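Local coordinates for glycosyl hydrolase family 2, TIM barrel domain protein (Parabacteroides merdae ATCC 43184, PDB 6DXU), which probably hydrolyses beta-glucuronides as a glycoside hydrolase family 2 beta-glucuronidase of a human gut bacterium, at residues Gly316-Leu326 / Gln579-Gly587. Sequence-based numbering, arbitrary orientation.
Sequences GPFFLNGKRLL and QETMPWLTG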
loop_
_atom_site.group_PDB
_atom_site.type_symbol
_atom_site.label_atom_id
_atom_site.label_comp_id
_atom_site.label_asym_id
_atom_site.label_seq_id
_atom_site.Cartn_x
_atom_site.Cartn_y
_atom_site.Cartn_z
ATOM N N GLY D 316 -36.987 -32.741 21.071
ATOM C CA GLY D 316 -36.955 -33.302 22.398
ATOM C C GLY D 316 -35.886 -32.679 23.271
ATOM O O GLY D 316 -35.306 -31.639 22.939
ATOM N N PRO D 317 -35.600 -33.320 24.404
ATOM C CA PRO D 317 -34.698 -32.715 25.394
ATOM C C PRO D 317 -33.241 -33.082 25.178
ATOM O O PRO D 317 -32.849 -33.585 24.117
ATOM C CB PRO D 317 -35.225 -33.274 26.719
ATOM C CG PRO D 317 -35.759 -34.641 26.351
ATOM C CD PRO D 317 -36.246 -34.544 24.915
ATOM N N PHE D 318 -32.443 -32.859 26.209
ATOM C CA PHE D 318 -31.000 -33.024 26.156
ATOM C C PHE D 318 -30.585 -34.165 27.069
ATOM O O PHE D 318 -31.109 -34.305 28.179
ATOM C CB PHE D 318 -30.303 -31.721 26.573
ATOM C CG PHE D 318 -28.813 -31.853 26.731
ATOM C CD1 PHE D 318 -27.983 -31.838 25.616
ATOM C CD2 PHE D 318 -28.250 -31.969 27.992
ATOM C CE1 PHE D 318 -26.609 -31.961 25.752
ATOM C CE2 PHE D 318 -26.885 -32.092 28.144
ATOM C CZ PHE D 318 -26.057 -32.083 27.012
ATOM N N PHE D 319 -29.654 -34.990 26.590
ATOM C CA PHE D 319 -29.186 -36.163 27.315
ATOM C C PHE D 319 -27.690 -36.066 27.548
ATOM O O PHE D 319 -26.927 -35.839 26.607
ATOM C CB PHE D 319 -29.497 -37.460 26.559
ATOM C CG PHE D 319 -30.929 -37.897 26.676
ATOM C CD1 PHE D 319 -31.258 -39.018 27.410
ATOM C CD2 PHE D 319 -31.943 -37.178 26.074
ATOM C CE1 PHE D 319 -32.576 -39.419 27.530
ATOM C CE2 PHE D 319 -33.262 -37.578 26.199
ATOM C CZ PHE D 319 -33.574 -38.693 26.924
ATOM N N LEU D 320 -27.281 -36.253 28.796
ATOM C CA LEU D 320 -25.876 -36.341 29.181
ATOM C C LEU D 320 -25.623 -37.759 29.676
ATOM O O LEU D 320 -26.292 -38.214 30.611
ATOM C CB LEU D 320 -25.534 -35.320 30.270
ATOM C CG LEU D 320 -24.090 -35.379 30.775
ATOM C CD1 LEU D 320 -23.130 -35.025 29.637
ATOM C CD2 LEU D 320 -23.886 -34.463 31.966
ATOM N N ASN D 321 -24.691 -38.460 29.026
ATOM C CA ASN D 321 -24.319 -39.817 29.431
ATOM C C ASN D 321 -25.536 -40.740 29.486
ATOM O O ASN D 321 -25.692 -41.539 30.409
ATOM C CB ASN D 321 -23.573 -39.794 30.761
ATOM C CG ASN D 321 -22.219 -39.107 30.649
ATOM O OD1 ASN D 321 -21.578 -39.169 29.601
ATOM N ND2 ASN D 321 -21.772 -38.471 31.731
ATOM N N GLY D 322 -26.412 -40.606 28.495
ATOM C CA GLY D 322 -27.567 -41.463 28.320
ATOM C C GLY D 322 -28.754 -41.182 29.220
ATOM O O GLY D 322 -29.702 -41.973 29.226
ATOM N N LYS D 323 -28.765 -40.073 29.959
ATOM C CA LYS D 323 -29.905 -39.734 30.808
ATOM C C LYS D 323 -30.323 -38.288 30.584
ATOM O O LYS D 323 -29.473 -37.408 30.414
ATOM C CB LYS D 323 -29.566 -39.963 32.274
ATOM C CG LYS D 323 -29.057 -41.378 32.544
ATOM C CD LYS D 323 -28.532 -41.530 33.955
ATOM C CE LYS D 323 -27.935 -42.913 34.181
ATOM N NZ LYS D 323 -27.870 -43.213 35.643
ATOM N N ARG D 324 -31.637 -38.050 30.595
ATOM C CA ARG D 324 -32.154 -36.710 30.370
ATOM C C ARG D 324 -31.630 -35.761 31.439
ATOM O O ARG D 324 -31.662 -36.070 32.635
ATOM C CB ARG D 324 -33.684 -36.713 30.379
ATOM C CG ARG D 324 -34.309 -35.396 29.942
ATOM C CD ARG D 324 -34.696 -34.474 31.096
ATOM N NE ARG D 324 -35.243 -33.209 30.589
ATOM C CZ ARG D 324 -36.266 -32.550 31.132
ATOM N NH1 ARG D 324 -36.876 -33.020 32.217
ATOM N NH2 ARG D 324 -36.683 -31.416 30.586
ATOM N N LEU D 325 -31.132 -34.605 30.998
ATOM C CA LEU D 325 -30.626 -33.567 31.889
ATOM C C LEU D 325 -31.237 -32.231 31.495
ATOM O O LEU D 325 -31.016 -31.751 30.381
ATOM C CB LEU D 325 -29.092 -33.495 31.848
ATOM C CG LEU D 325 -28.480 -32.377 32.700
ATOM C CD1 LEU D 325 -28.649 -32.642 34.198
ATOM C CD2 LEU D 325 -26.998 -32.242 32.356
ATOM N N LEU D 326 -32.044 -31.660 32.385
ATOM C CA LEU D 326 -32.561 -30.316 32.161
ATOM C C LEU D 326 -31.438 -29.314 32.379
ATOM O O LEU D 326 -30.869 -29.251 33.472
ATOM C CB LEU D 326 -33.731 -30.030 33.103
ATOM C CG LEU D 326 -34.343 -28.627 32.996
ATOM C CD1 LEU D 326 -34.949 -28.422 31.632
ATOM C CD2 LEU D 326 -35.404 -28.436 34.075
ATOM N N GLN D 579 -40.848 -25.207 34.515
ATOM C CA GLN D 579 -39.892 -26.126 33.905
ATOM C C GLN D 579 -39.987 -27.534 34.484
ATOM O O GLN D 579 -39.621 -28.499 33.802
ATOM C CB GLN D 579 -38.473 -25.576 34.046
ATOM C CG GLN D 579 -38.256 -24.332 33.182
ATOM C CD GLN D 579 -36.872 -23.729 33.324
ATOM O OE1 GLN D 579 -36.001 -24.261 34.025
ATOM N NE2 GLN D 579 -36.662 -22.606 32.650
ATOM N N GLU D 580 -40.494 -27.684 35.706
ATOM C CA GLU D 580 -40.669 -29.031 36.241
ATOM C C GLU D 580 -41.741 -29.830 35.504
ATOM O O GLU D 580 -41.810 -31.053 35.682
ATOM C CB GLU D 580 -40.991 -28.956 37.739
ATOM C CG GLU D 580 -39.835 -28.384 38.556
ATOM C CD GLU D 580 -40.069 -28.441 40.053
ATOM O OE1 GLU D 580 -41.109 -28.980 40.478
ATOM O OE2 GLU D 580 -39.194 -27.970 40.805
ATOM N N THR D 581 -42.553 -29.181 34.666
ATOM C CA THR D 581 -43.628 -29.849 33.938
ATOM C C THR D 581 -43.415 -29.822 32.429
ATOM O O THR D 581 -44.379 -29.949 31.666
ATOM C CB THR D 581 -44.982 -29.225 34.295
ATOM O OG1 THR D 581 -45.071 -27.905 33.743
ATOM C CG2 THR D 581 -45.159 -29.160 35.808
ATOM N N MET D 582 -42.174 -29.629 31.974
ATOM C CA MET D 582 -41.853 -29.517 30.553
ATOM C C MET D 582 -40.811 -30.585 30.242
ATOM O O MET D 582 -39.614 -30.285 30.104
ATOM C CB MET D 582 -41.352 -28.112 30.220
ATOM C CG MET D 582 -42.407 -27.040 30.461
ATOM S SD MET D 582 -41.782 -25.344 30.621
ATOM C CE MET D 582 -41.378 -24.924 28.921
ATOM N N PRO D 583 -41.226 -31.852 30.134
ATOM C CA PRO D 583 -40.233 -32.932 30.018
ATOM C C PRO D 583 -39.492 -32.935 28.690
ATOM O O PRO D 583 -38.415 -33.538 28.610
ATOM C CB PRO D 583 -41.076 -34.205 30.217
ATOM C CG PRO D 583 -42.445 -33.819 29.754
ATOM C CD PRO D 583 -42.613 -32.356 30.113
ATOM N N TRP D 584 -40.028 -32.275 27.663
ATOM C CA TRP D 584 -39.425 -32.184 26.338
ATOM C C TRP D 584 -38.349 -31.106 26.244
ATOM O O TRP D 584 -37.695 -30.997 25.200
ATOM C CB TRP D 584 -40.516 -31.877 25.303
ATOM C CG TRP D 584 -41.371 -30.739 25.770
ATOM C CD1 TRP D 584 -42.543 -30.824 26.467
ATOM C CD2 TRP D 584 -41.084 -29.339 25.635
ATOM N NE1 TRP D 584 -43.018 -29.567 26.750
ATOM C CE2 TRP D 584 -42.144 -28.636 26.250
ATOM C CE3 TRP D 584 -40.050 -28.614 25.032
ATOM C CZ2 TRP D 584 -42.195 -27.242 26.294
ATOM C CZ3 TRP D 584 -40.105 -27.210 25.072
ATOM C CH2 TRP D 584 -41.169 -26.549 25.702
ATOM N N LEU D 585 -38.161 -30.316 27.301
ATOM C CA LEU D 585 -37.336 -29.118 27.244
ATOM C C LEU D 585 -35.864 -29.466 27.421
ATOM O O LEU D 585 -35.484 -30.120 28.396
ATOM C CB LEU D 585 -37.776 -28.135 28.330
ATOM C CG LEU D 585 -36.951 -26.867 28.499
ATOM C CD1 LEU D 585 -37.036 -25.982 27.243
ATOM C CD2 LEU D 585 -37.426 -26.121 29.742
ATOM N N THR D 586 -35.032 -29.033 26.467
ATOM C CA THR D 586 -33.591 -29.146 26.662
ATOM C C THR D 586 -33.176 -28.390 27.916
ATOM O O THR D 586 -32.520 -28.947 28.804
ATOM C CB THR D 586 -32.841 -28.606 25.450
ATOM O OG1 THR D 586 -33.323 -27.285 25.159
ATOM C CG2 THR D 586 -33.016 -29.543 24.219
ATOM N N GLY D 587 -33.575 -27.130 28.008
ATOM C CA GLY D 587 -33.250 -26.309 29.157
ATOM C C GLY D 587 -33.298 -24.841 28.777
ATOM O O GLY D 587 -33.731 -24.472 27.684
HETATM O O HOH W 1 -33.257 -31.865 28.861
HETATM O O HOH W 2 -38.966 -31.124 33.214
#
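The CA atoms of Pro317 and Thr586 are the closest pair across the contact, 3.9 Å apart, where strand 318-320, first arm of the hairpin turning at Leu320-Lys323, begins beside the loop 579-587. No direct backbone hydrogen bond joins the two segments; the polar links come from Arg324 and two waters. Arg324 bends at chi2 (-96°) and lays its guanidinium among the loop carbonyls. NH2 gives a nearly straight bond to Leu585 O (2.8 Å, 170°), in the guanidinium plane and on a carbonyl lone pair, and a weak second one to Met582 O (3.2 Å). Pro583 O lies over one guanidinium face and Leu326 CB over the other, so the group is sandwiched. One water accepts from Phe318 N and Arg324 NE and also bonds Leu585 O; another links Arg324 NH1 to Gln579 O. All this sits at the N-terminal end of the TIM-barrel strands, where the loop after helix 565-579 leads into strand 587-589, which pairs in parallel with strand 323-331. A leucine in place of Arg324 would remove the N-H gripping Leu585 O and the weak one to Met582 O, and would probably leave the Met582-Leu585 turn freer to shift. Beside the arginine, Leu326 CD1 packs 3.9 Å from Leu585 CD2 and 3.7 Å from Gly587 CA. Thr586 CG2 rests against Gly316 O at 3.4 Å, while its OG1 is hydrogen-bonded to Phe510 O.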